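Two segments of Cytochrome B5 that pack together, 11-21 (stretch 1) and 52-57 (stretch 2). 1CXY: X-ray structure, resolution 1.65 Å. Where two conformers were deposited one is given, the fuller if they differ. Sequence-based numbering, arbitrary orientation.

Stretch 1 (11-21) TLEQVAEHHSP
Stretch 2, residues 52-57: WCGQES

Stretch 1 opens with a short helix that begins at Leu 12, passes through a type I turn from Val 15 to His 18 and reaches a brief strand at 19-20. Stretch 2 has no regular strand across the contact; a type II turn from Trp 52 to Gln 55 presents Gly 54 to the first stretch. The register is fixed by two CA pairs: His 19 CA to Gly 54 CA at 3.9 Å, and Leu 12 CA to Glu 56 CA at 7.3 Å. In all, 341 Å² is buried, both sides summed.

Internal hydrogen bonds hold each backbone in shape. Thr 11 (chi1 p, phi/psi -107/169) caps the helix, its OG1 accepting from Gln 14 N at 3.1 Å. Helical values near -64/-30 follow at Leu 12, with Val 15 N to Thr 11 O at 3.1 Å and Ala 16 N to Leu 12 O at 3.0 Å. His 18 N to Val 15 O, 3.0 Å, closes the type I turn, and His 18 then extends to -114/76. In stretch 2, Cys 53 (-60/135) and Gly 54 (84/4) form the turn corners, closed by Gln 55 N to Trp 52 O at 3.0 Å.

No direct hydrogen bond crosses the contact. His 18 O lies 3.0 Å from Gly 54 N, but the angle is poor; the same fault excludes Ala 16 N and Gly 54 O at 3.5 Å. CA-H...O contacts occur instead: Gly 54 CA to Val 15 O at 3.3 Å (142° at H), Ala 16 CA to Gly 54 O at 3.2 Å (139°), and His 19 CA to Cys 53 O at 3.6 Å (125°). One water links the backbones, donating to Leu 12 O at 2.8 Å and Gly 54 O at 2.7 Å.

This closeness depends on glycine. Its positive phi favours that residue, and an ideal CB would lie 2.6 Å from His 19 CB, a clash, and 3.3 Å from His 18 O.

Side-chain packing is lighter. Leu 12 (m, t) starts sideways, but its end approaches stretch 2, placing CD2 4.0 Å from CB of Glu 56 (t, m). Buried Val 15 (t) points toward stretch 2, with CG1 4.2 Å from Gln 55 N. Cys 53 (m) also points toward its partner stretch; its SG lies 3.9 Å from Ser 20 O and is covalently bonded to a group elsewhere in the structure. His 19 (chi1 p, chi2 86°) starts sideways, and its ring leads away.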

# COMPACT_ATOMS: atom_id res chain seq x y z
N THR A 11 7.20 -11.30 5.51
CA THR A 11 6.28 -12.27 4.92
C THR A 11 4.90 -11.61 4.81
O THR A 11 4.66 -10.60 5.48
CB THR A 11 6.09 -13.49 5.83
OG1 THR A 11 5.56 -12.98 7.08
CG2 THR A 11 7.40 -14.22 6.07
N LEU A 12 3.97 -12.24 4.10
CA LEU A 12 2.60 -11.71 4.08
C LEU A 12 1.97 -11.76 5.47
O LEU A 12 1.12 -10.93 5.76
CB LEU A 12 1.72 -12.45 3.07
CG LEU A 12 1.95 -12.05 1.61
CD1 LEU A 12 1.09 -12.90 0.68
CD2 LEU A 12 1.63 -10.58 1.38
N GLU A 13 2.36 -12.72 6.29
CA GLU A 13 1.81 -12.81 7.65
C GLU A 13 2.18 -11.62 8.50
O GLU A 13 1.37 -11.15 9.32
CB GLU A 13 2.28 -14.14 8.26
CG GLU A 13 1.56 -15.32 7.59
CD GLU A 13 1.98 -15.60 6.17
OE1 GLU A 13 3.14 -15.43 5.76
OE2 GLU A 13 1.11 -16.03 5.36
N GLN A 14 3.42 -11.13 8.33
CA GLN A 14 3.86 -9.94 9.06
C GLN A 14 3.13 -8.71 8.54
O GLN A 14 2.62 -7.90 9.32
CB GLN A 14 5.37 -9.75 8.86
CG GLN A 14 6.18 -10.79 9.62
CD GLN A 14 7.62 -10.72 9.15
OE1 GLN A 14 8.15 -11.71 8.63
NE2 GLN A 14 8.25 -9.55 9.35
N VAL A 15 3.01 -8.60 7.21
CA VAL A 15 2.24 -7.47 6.66
C VAL A 15 0.82 -7.45 7.19
O VAL A 15 0.31 -6.38 7.52
CB VAL A 15 2.20 -7.51 5.12
CG1 VAL A 15 1.37 -6.37 4.54
CG2 VAL A 15 3.64 -7.39 4.61
N ALA A 16 0.19 -8.62 7.38
CA ALA A 16 -1.17 -8.72 7.86
C ALA A 16 -1.36 -8.25 9.29
O ALA A 16 -2.50 -7.99 9.67
CB ALA A 16 -1.62 -10.18 7.72
N GLU A 17 -0.33 -8.08 10.08
CA GLU A 17 -0.44 -7.54 11.44
C GLU A 17 -0.66 -6.04 11.47
O GLU A 17 -0.94 -5.39 12.48
CB GLU A 17 0.86 -7.81 12.23
CG GLU A 17 1.07 -9.29 12.53
CD GLU A 17 -0.01 -9.81 13.47
OE1 GLU A 17 -0.16 -9.21 14.54
OE2 GLU A 17 -0.74 -10.75 13.12
N HIS A 18 -0.42 -5.39 10.30
CA HIS A 18 -0.54 -3.96 10.14
C HIS A 18 -1.72 -3.75 9.18
O HIS A 18 -1.58 -3.36 8.02
CB HIS A 18 0.76 -3.37 9.57
CG HIS A 18 1.95 -3.74 10.42
ND1 HIS A 18 2.48 -2.92 11.39
CD2 HIS A 18 2.69 -4.88 10.41
CE1 HIS A 18 3.50 -3.55 11.93
NE2 HIS A 18 3.68 -4.73 11.36
N HIS A 19 -2.90 -3.94 9.78
CA HIS A 19 -4.11 -3.93 8.95
C HIS A 19 -5.13 -2.90 9.33
O HIS A 19 -6.30 -3.09 8.99
CB HIS A 19 -4.68 -5.36 9.05
CG HIS A 19 -5.17 -5.75 10.42
ND1 HIS A 19 -6.44 -5.47 10.88
CD2 HIS A 19 -4.54 -6.42 11.43
CE1 HIS A 19 -6.57 -5.94 12.11
NE2 HIS A 19 -5.44 -6.51 12.47
N SER A 20 -4.76 -1.79 9.95
CA SER A 20 -5.76 -0.79 10.35
C SER A 20 -5.37 0.58 9.86
O SER A 20 -4.21 0.83 9.51
CB SER A 20 -5.80 -0.80 11.88
OG SER A 20 -5.93 -2.11 12.40
N PRO A 21 -6.26 1.57 9.91
CA PRO A 21 -5.95 2.92 9.48
C PRO A 21 -4.78 3.57 10.22
O PRO A 21 -3.98 4.30 9.63
CB PRO A 21 -7.25 3.69 9.72
CG PRO A 21 -8.30 2.64 9.67
CD PRO A 21 -7.69 1.40 10.28
N TRP A 52 -7.40 -2.22 2.01
CA TRP A 52 -6.21 -2.98 1.67
C TRP A 52 -5.12 -2.94 2.73
O TRP A 52 -4.11 -3.63 2.54
CB TRP A 52 -5.64 -2.49 0.31
CG TRP A 52 -6.72 -2.70 -0.73
CD1 TRP A 52 -7.61 -1.80 -1.23
CD2 TRP A 52 -7.08 -3.98 -1.24
NE1 TRP A 52 -8.51 -2.46 -2.04
CE2 TRP A 52 -8.21 -3.79 -2.07
CE3 TRP A 52 -6.55 -5.27 -1.09
CZ2 TRP A 52 -8.81 -4.85 -2.74
CZ3 TRP A 52 -7.15 -6.33 -1.75
CH2 TRP A 52 -8.27 -6.09 -2.58
N CYS A 53 -5.33 -2.22 3.83
CA CYS A 53 -4.26 -2.27 4.87
C CYS A 53 -4.09 -3.72 5.31
O CYS A 53 -5.05 -4.48 5.54
CB CYS A 53 -4.67 -1.42 6.07
SG CYS A 53 -4.75 0.33 5.70
N GLY A 54 -2.84 -4.13 5.40
CA GLY A 54 -2.41 -5.45 5.82
C GLY A 54 -2.41 -6.49 4.71
O GLY A 54 -2.10 -7.64 4.97
N GLN A 55 -2.72 -6.11 3.45
CA GLN A 55 -2.87 -7.08 2.40
C GLN A 55 -1.88 -6.94 1.24
O GLN A 55 -1.36 -5.87 0.96
CB GLN A 55 -4.31 -7.00 1.81
CG GLN A 55 -5.40 -7.25 2.85
CD GLN A 55 -5.35 -8.75 3.11
OE1 GLN A 55 -5.18 -9.53 2.17
NE2 GLN A 55 -5.48 -9.22 4.33
N GLU A 56 -1.83 -8.03 0.47
CA GLU A 56 -1.29 -8.00 -0.89
C GLU A 56 -2.35 -7.28 -1.73
O GLU A 56 -3.53 -7.68 -1.76
CB GLU A 56 -1.07 -9.43 -1.37
CG GLU A 56 -0.02 -9.51 -2.46
CD GLU A 56 -0.40 -8.76 -3.73
OE1 GLU A 56 -1.54 -8.87 -4.19
OE2 GLU A 56 0.49 -8.07 -4.26
N SER A 57 -1.96 -6.13 -2.30
CA SER A 57 -2.90 -5.21 -2.91
C SER A 57 -2.54 -4.80 -4.33
O SER A 57 -2.99 -3.74 -4.78
CB SER A 57 -2.92 -3.94 -2.03
OG SER A 57 -3.18 -4.27 -0.66
O HOH W 1 -0.91 -9.91 4.07